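Local atomic coordinates of adenosine kinase, putative (Trypanosoma brucei, PDB entry 3OTX), a protein that probably catalyses the ATP- and magnesium-dependent phosphorylation of adenosine and related nucleosides to their monophosphates in purine salvage. Residues V12-P16 and S169-V175. The protein carries 1 engineered substitution. Numbering follows the deposited sequence. Where two conformers were deposited one is given.
Sequences VQCNP and SGFTLTV. With AP5 (bis(adenosine)-5'-pentaphosphate), chain C.
Val12 and Gln13 are extended (phi/psi near -121/138 and -133/135) and finish a parallel strand; Cys14 stays extended at -166/-162 as the chain leaves the sheet toward Pro16. From Gly170 to Thr174 the other segment coils into a 3-10 turn, evidenced by Thr172 N to Ser169 O at 3.0 Å and Leu173 N to Gly170 O at 2.9 Å. The CA atoms come closest at Cys14 and Thr172, 5.5 Å apart. Two weak hydrogen bonds join the segments: Ser169 N to Gln13 O (3.5 Å) and Asn15 ND2 to Phe171 O (3.5 Å).

Thr172 is p, which brings OG1 to Ser169 O (2.7 Å) while CG2 packs 3.6 Å from Cys14 CA. Cys14 SG (t) lies 3.0 Å from Ser169 OG, and Val175 CG2 touches Asn15 OD1 at 3.5 Å. With chi1 m, Asn15 also donates ND2 to N1B of one of the two adenines of AP5 (3.1 Å, 171°), and Phe171, likewise m, lays a ring face against that base, its CB 3.3 Å from N1B. Both residues bind adenosine, so the contact builds the adenine end of the nucleoside pocket of this PfkB-family kinase.

Strands 10-13 and 165-169 are parallel neighbours in the large sheet, and both segments lead off their C-terminal ends, which places Asn15 and Phe171 at the pocket; strand 86-89 flanks Cys14, Leu140 of strand 133-141 meets Asn15 and Val175, and helix 208-214 packs on Leu173.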
ATOM      1  N   VAL A  12      -9.162   3.496   3.913  1.00 11.02           N
ATOM      2  CA  VAL A  12      -7.918   3.413   3.151  1.00  9.99           C
ATOM      3  C   VAL A  12      -7.886   4.532   2.126  1.00 10.83           C
ATOM      4  O   VAL A  12      -8.896   4.789   1.465  1.00 13.01           O
ATOM      5  CB  VAL A  12      -7.863   2.076   2.361  1.00 10.89           C
ATOM      6  CG1 VAL A  12      -6.641   2.016   1.390  1.00 11.73           C
ATOM      7  CG2 VAL A  12      -7.876   0.879   3.313  1.00 12.57           C
ATOM      8  N   GLN A  13      -6.729   5.176   1.965  1.00 10.93           N
ATOM      9  CA  GLN A  13      -6.581   6.225   0.945  1.00  9.30           C
ATOM     10  C   GLN A  13      -5.293   5.992   0.184  1.00 10.52           C
ATOM     11  O   GLN A  13      -4.220   5.722   0.774  1.00 11.73           O
ATOM     12  CB  GLN A  13      -6.622   7.621   1.601  1.00 10.87           C
ATOM     13  CG  GLN A  13      -6.495   8.794   0.597  1.00 11.02           C
ATOM     14  CD  GLN A  13      -7.043  10.111   1.121  1.00 14.62           C
ATOM     15  OE1 GLN A  13      -6.563  11.207   0.739  1.00 18.01           O
ATOM     16  NE2 GLN A  13      -8.053  10.037   1.957  1.00 10.94           N
ATOM     17  N   CYS A  14      -5.399   6.102  -1.145  1.00 11.46           N
ATOM     18  CA  CYS A  14      -4.233   5.912  -2.006  1.00 11.42           C
ATOM     19  C   CYS A  14      -4.611   6.453  -3.399  1.00 10.65           C
ATOM     20  O   CYS A  14      -5.564   7.255  -3.554  1.00 12.00           O
ATOM     21  CB  CYS A  14      -3.874   4.412  -2.032  1.00 11.76           C
ATOM     22  SG  CYS A  14      -2.291   3.989  -2.797  1.00 12.44           S
ATOM     23  N   ASN A  15      -3.833   6.042  -4.393  1.00 11.64           N
ATOM     24  CA  ASN A  15      -3.998   6.456  -5.793  1.00 10.03           C
ATOM     25  C   ASN A  15      -4.508   5.277  -6.584  1.00 11.46           C
ATOM     26  O   ASN A  15      -3.797   4.268  -6.708  1.00 12.07           O
ATOM     27  CB  ASN A  15      -2.620   6.843  -6.336  1.00 12.54           C
ATOM     28  CG  ASN A  15      -1.933   7.903  -5.474  1.00 14.79           C
ATOM     29  OD1 ASN A  15      -2.572   8.869  -5.071  1.00 15.01           O
ATOM     30  ND2 ASN A  15      -0.608   7.738  -5.197  1.00 12.58           N
ATOM     31  N   PRO A  16      -5.754   5.353  -7.087  1.00 12.45           N
ATOM     32  CA  PRO A  16      -6.299   4.177  -7.759  1.00 13.15           C
ATOM     33  C   PRO A  16      -5.725   4.135  -9.183  1.00 12.88           C
ATOM     34  O   PRO A  16      -5.849   5.108  -9.932  1.00 14.56           O
ATOM     35  CB  PRO A  16      -7.822   4.415  -7.741  1.00 14.38           C
ATOM     36  CG  PRO A  16      -7.995   5.890  -7.526  1.00 12.40           C
ATOM     37  CD  PRO A  16      -6.783   6.382  -6.792  1.00 14.49           C
ATOM     38  N   SER A 169      -1.175   4.705   2.085  1.00 12.12           N
ATOM     39  CA  SER A 169       0.101   4.320   1.497  0.67 11.20           C
ATOM     40  C   SER A 169       1.066   5.498   1.579  1.00 13.69           C
ATOM     41  O   SER A 169       0.653   6.667   1.542  1.00 12.32           O
ATOM     42  CB  SER A 169      -0.093   3.924   0.041  0.67 13.47           C
ATOM     43  OG  SER A 169      -0.361   5.073  -0.738  0.67 10.68           O
ATOM     44  N   GLY A 170       2.360   5.185   1.660  1.00 12.46           N
ATOM     45  CA  GLY A 170       3.371   6.219   1.551  1.00 11.85           C
ATOM     46  C   GLY A 170       3.229   6.966   0.235  1.00 11.78           C
ATOM     47  O   GLY A 170       3.539   8.140   0.147  1.00 11.42           O
ATOM     48  N   PHE A 171       2.745   6.283  -0.789  1.00 11.94           N
ATOM     49  CA  PHE A 171       2.504   6.946  -2.088  1.00 12.47           C
ATOM     50  C   PHE A 171       1.568   8.145  -2.056  1.00 13.30           C
ATOM     51  O   PHE A 171       1.698   9.035  -2.913  1.00 13.26           O
ATOM     52  CB  PHE A 171       1.951   5.926  -3.067  1.00 10.71           C
ATOM     53  CG  PHE A 171       2.923   4.835  -3.464  1.00 12.01           C
ATOM     54  CD1 PHE A 171       2.526   3.486  -3.344  1.00 12.88           C
ATOM     55  CD2 PHE A 171       4.153   5.141  -4.007  1.00 11.72           C
ATOM     56  CE1 PHE A 171       3.409   2.451  -3.804  1.00 13.43           C
ATOM     57  CE2 PHE A 171       5.066   4.117  -4.471  1.00 15.34           C
ATOM     58  CZ  PHE A 171       4.673   2.786  -4.362  1.00 14.41           C
ATOM     59  N   THR A 172       0.704   8.225  -1.043  1.00 10.92           N
ATOM     60  CA  THR A 172      -0.138   9.420  -0.882  1.00 10.87           C
ATOM     61  C   THR A 172       0.664  10.693  -0.592  1.00 12.45           C
ATOM     62  O   THR A 172       0.172  11.774  -0.829  1.00 15.03           O
ATOM     63  CB  THR A 172      -1.207   9.259   0.222  1.00 12.35           C
ATOM     64  OG1 THR A 172      -0.567   9.065   1.481  1.00 11.74           O
ATOM     65  CG2 THR A 172      -2.108   8.063  -0.085  1.00 13.56           C
ATOM     66  N   LEU A 173       1.909  10.562  -0.150  1.00 11.58           N
ATOM     67  CA  LEU A 173       2.679  11.739   0.260  1.00 13.14           C
ATOM     68  C   LEU A 173       3.109  12.579  -0.942  1.00 13.54           C
ATOM     69  O   LEU A 173       3.537  13.726  -0.787  1.00 14.79           O
ATOM     70  CB  LEU A 173       3.900  11.287   1.068  1.00 15.62           C
ATOM     71  CG  LEU A 173       3.470  10.625   2.384  1.00 13.43           C
ATOM     72  CD1 LEU A 173       4.650   9.920   3.060  1.00 13.59           C
ATOM     73  CD2 LEU A 173       2.847  11.646   3.364  1.00 16.39           C
ATOM     74  N   THR A 174       2.995  11.999  -2.138  1.00 13.24           N
ATOM     75  CA  THR A 174       3.359  12.769  -3.348  1.00 14.95           C
ATOM     76  C   THR A 174       2.227  13.648  -3.895  1.00 16.57           C
ATOM     77  O   THR A 174       2.456  14.446  -4.822  1.00 16.64           O
ATOM     78  CB  THR A 174       3.889  11.888  -4.497  1.00 14.81           C
ATOM     79  OG1 THR A 174       2.779  11.330  -5.235  1.00 13.71           O
ATOM     80  CG2 THR A 174       4.792  10.799  -3.992  1.00 14.92           C
ATOM     81  N   VAL A 175       1.033  13.505  -3.327  1.00 16.32           N
ATOM     82  CA  VAL A 175      -0.160  14.213  -3.802  1.00 13.17           C
ATOM     83  C   VAL A 175      -0.333  15.469  -2.938  1.00 15.58           C
ATOM     84  O   VAL A 175       0.184  16.538  -3.300  1.00 18.80           O
ATOM     85  CB  VAL A 175      -1.395  13.297  -3.844  1.00 15.15           C
ATOM     86  CG1 VAL A 175      -2.643  14.094  -4.298  1.00 14.39           C
ATOM     87  CG2 VAL A 175      -1.115  12.079  -4.803  1.00 16.80           C
TER
HETATM   88  PA  AP5 C 346       8.155  -8.898   0.895  1.00 14.08           P
HETATM   89  O1A AP5 C 346       9.009  -9.399  -0.266  1.00 14.78           O
HETATM   90  O2A AP5 C 346       8.954  -8.451   2.102  1.00 15.80           O
HETATM   91  O3A AP5 C 346       7.201  -7.664   0.500  1.00 14.22           O
HETATM   92  PB  AP5 C 346       7.560  -6.439  -0.488  1.00 14.59           P
HETATM   93  O1B AP5 C 346       9.034  -6.273  -0.690  1.00 15.34           O
HETATM   94  O2B AP5 C 346       6.795  -5.261   0.008  1.00 16.02           O
HETATM   95  O3B AP5 C 346       6.900  -7.010  -1.820  1.00 15.66           O
HETATM   96  PG  AP5 C 346       7.088  -6.671  -3.364  1.00 20.12           P
HETATM   97  O1G AP5 C 346       6.686  -7.897  -4.125  1.00 28.34           O
HETATM   98  O2G AP5 C 346       8.499  -6.304  -3.767  1.00 21.35           O
HETATM   99  O3G AP5 C 346       6.005  -5.571  -3.526  1.00 19.99           O
HETATM  100  PD  AP5 C 346       5.573  -4.708  -4.823  1.00 19.89           P
HETATM  101  O1D AP5 C 346       6.363  -5.038  -6.076  1.00 21.05           O
HETATM  102  O2D AP5 C 346       5.540  -3.282  -4.347  1.00 20.75           O
HETATM  103  O3D AP5 C 346       4.092  -5.285  -5.078  1.00 16.42           O
HETATM  104  PE  AP5 C 346       2.735  -4.760  -4.379  1.00 18.91           P
HETATM  105  O1E AP5 C 346       3.001  -4.452  -2.932  1.00 20.09           O
HETATM  106  O2E AP5 C 346       1.604  -5.733  -4.703  1.00 21.15           O
HETATM  107  O5F AP5 C 346       7.083 -10.044   1.230  1.00 13.22           O
HETATM  108  C5F AP5 C 346       6.025  -9.806   2.158  1.00 13.47           C
HETATM  109  C4F AP5 C 346       5.547 -11.130   2.702  1.00 11.80           C
HETATM  110  O4F AP5 C 346       5.194 -12.004   1.622  1.00 15.07           O
HETATM  111  C3F AP5 C 346       6.605 -11.927   3.460  1.00 14.08           C
HETATM  112  O3F AP5 C 346       6.619 -11.536   4.811  1.00 15.69           O
HETATM  113  C2F AP5 C 346       6.199 -13.353   3.223  1.00 17.57           C
HETATM  114  O2F AP5 C 346       5.165 -13.709   4.105  1.00 17.61           O
HETATM  115  C1F AP5 C 346       5.605 -13.303   1.812  1.00 14.42           C
HETATM  116  N9A AP5 C 346       6.591 -13.616   0.738  1.00 15.43           N
HETATM  117  C8A AP5 C 346       7.146 -12.718  -0.178  1.00 13.65           C
HETATM  118  N7A AP5 C 346       7.977 -13.423  -0.994  1.00 16.39           N
HETATM  119  C5A AP5 C 346       7.946 -14.726  -0.629  1.00 16.49           C
HETATM  120  C6A AP5 C 346       8.543 -15.866  -1.120  1.00 22.18           C
HETATM  121  N6A AP5 C 346       9.275 -15.854  -2.238  1.00 26.43           N
HETATM  122  N1A AP5 C 346       8.279 -17.068  -0.510  1.00 25.29           N
HETATM  123  C2A AP5 C 346       7.412 -17.172   0.566  1.00 25.08           C
HETATM  124  N3A AP5 C 346       6.812 -16.025   1.040  1.00 18.78           N
HETATM  125  C4A AP5 C 346       7.052 -14.839   0.447  1.00 17.69           C
HETATM  126  O5J AP5 C 346       2.453  -3.343  -5.121  1.00 19.13           O
HETATM  127  C5J AP5 C 346       2.222  -3.316  -6.519  1.00 17.96           C
HETATM  128  C4J AP5 C 346       1.252  -2.166  -6.729  1.00 11.65           C
HETATM  129  O4J AP5 C 346       1.911  -0.904  -6.535  1.00 15.56           O
HETATM  130  C3J AP5 C 346       0.721  -2.062  -8.162  1.00 12.83           C
HETATM  131  O3J AP5 C 346      -0.624  -2.542  -8.161  1.00 14.33           O
HETATM  132  C2J AP5 C 346       0.836  -0.570  -8.516  1.00 14.02           C
HETATM  133  O2J AP5 C 346      -0.345  -0.029  -9.098  1.00 14.13           O
HETATM  134  C1J AP5 C 346       1.101   0.053  -7.167  1.00 14.74           C
HETATM  135  N9B AP5 C 346       1.781   1.355  -7.243  1.00 10.32           N
HETATM  136  C8B AP5 C 346       2.993   1.580  -7.836  1.00 11.93           C
HETATM  137  N7B AP5 C 346       3.243   2.911  -7.730  1.00 14.87           N
HETATM  138  C5B AP5 C 346       2.201   3.511  -7.075  1.00  9.35           C
HETATM  139  C6B AP5 C 346       1.949   4.835  -6.694  1.00 10.20           C
HETATM  140  N6B AP5 C 346       2.743   5.870  -7.014  1.00 11.62           N
HETATM  141  N1B AP5 C 346       0.753   5.062  -6.069  1.00 11.27           N
HETATM  142  C2B AP5 C 346      -0.136   4.075  -5.708  1.00 11.88           C
HETATM  143  N3B AP5 C 346       0.092   2.779  -6.123  1.00 11.58           N
HETATM  144  C4B AP5 C 346       1.271   2.518  -6.764  1.00  9.40           C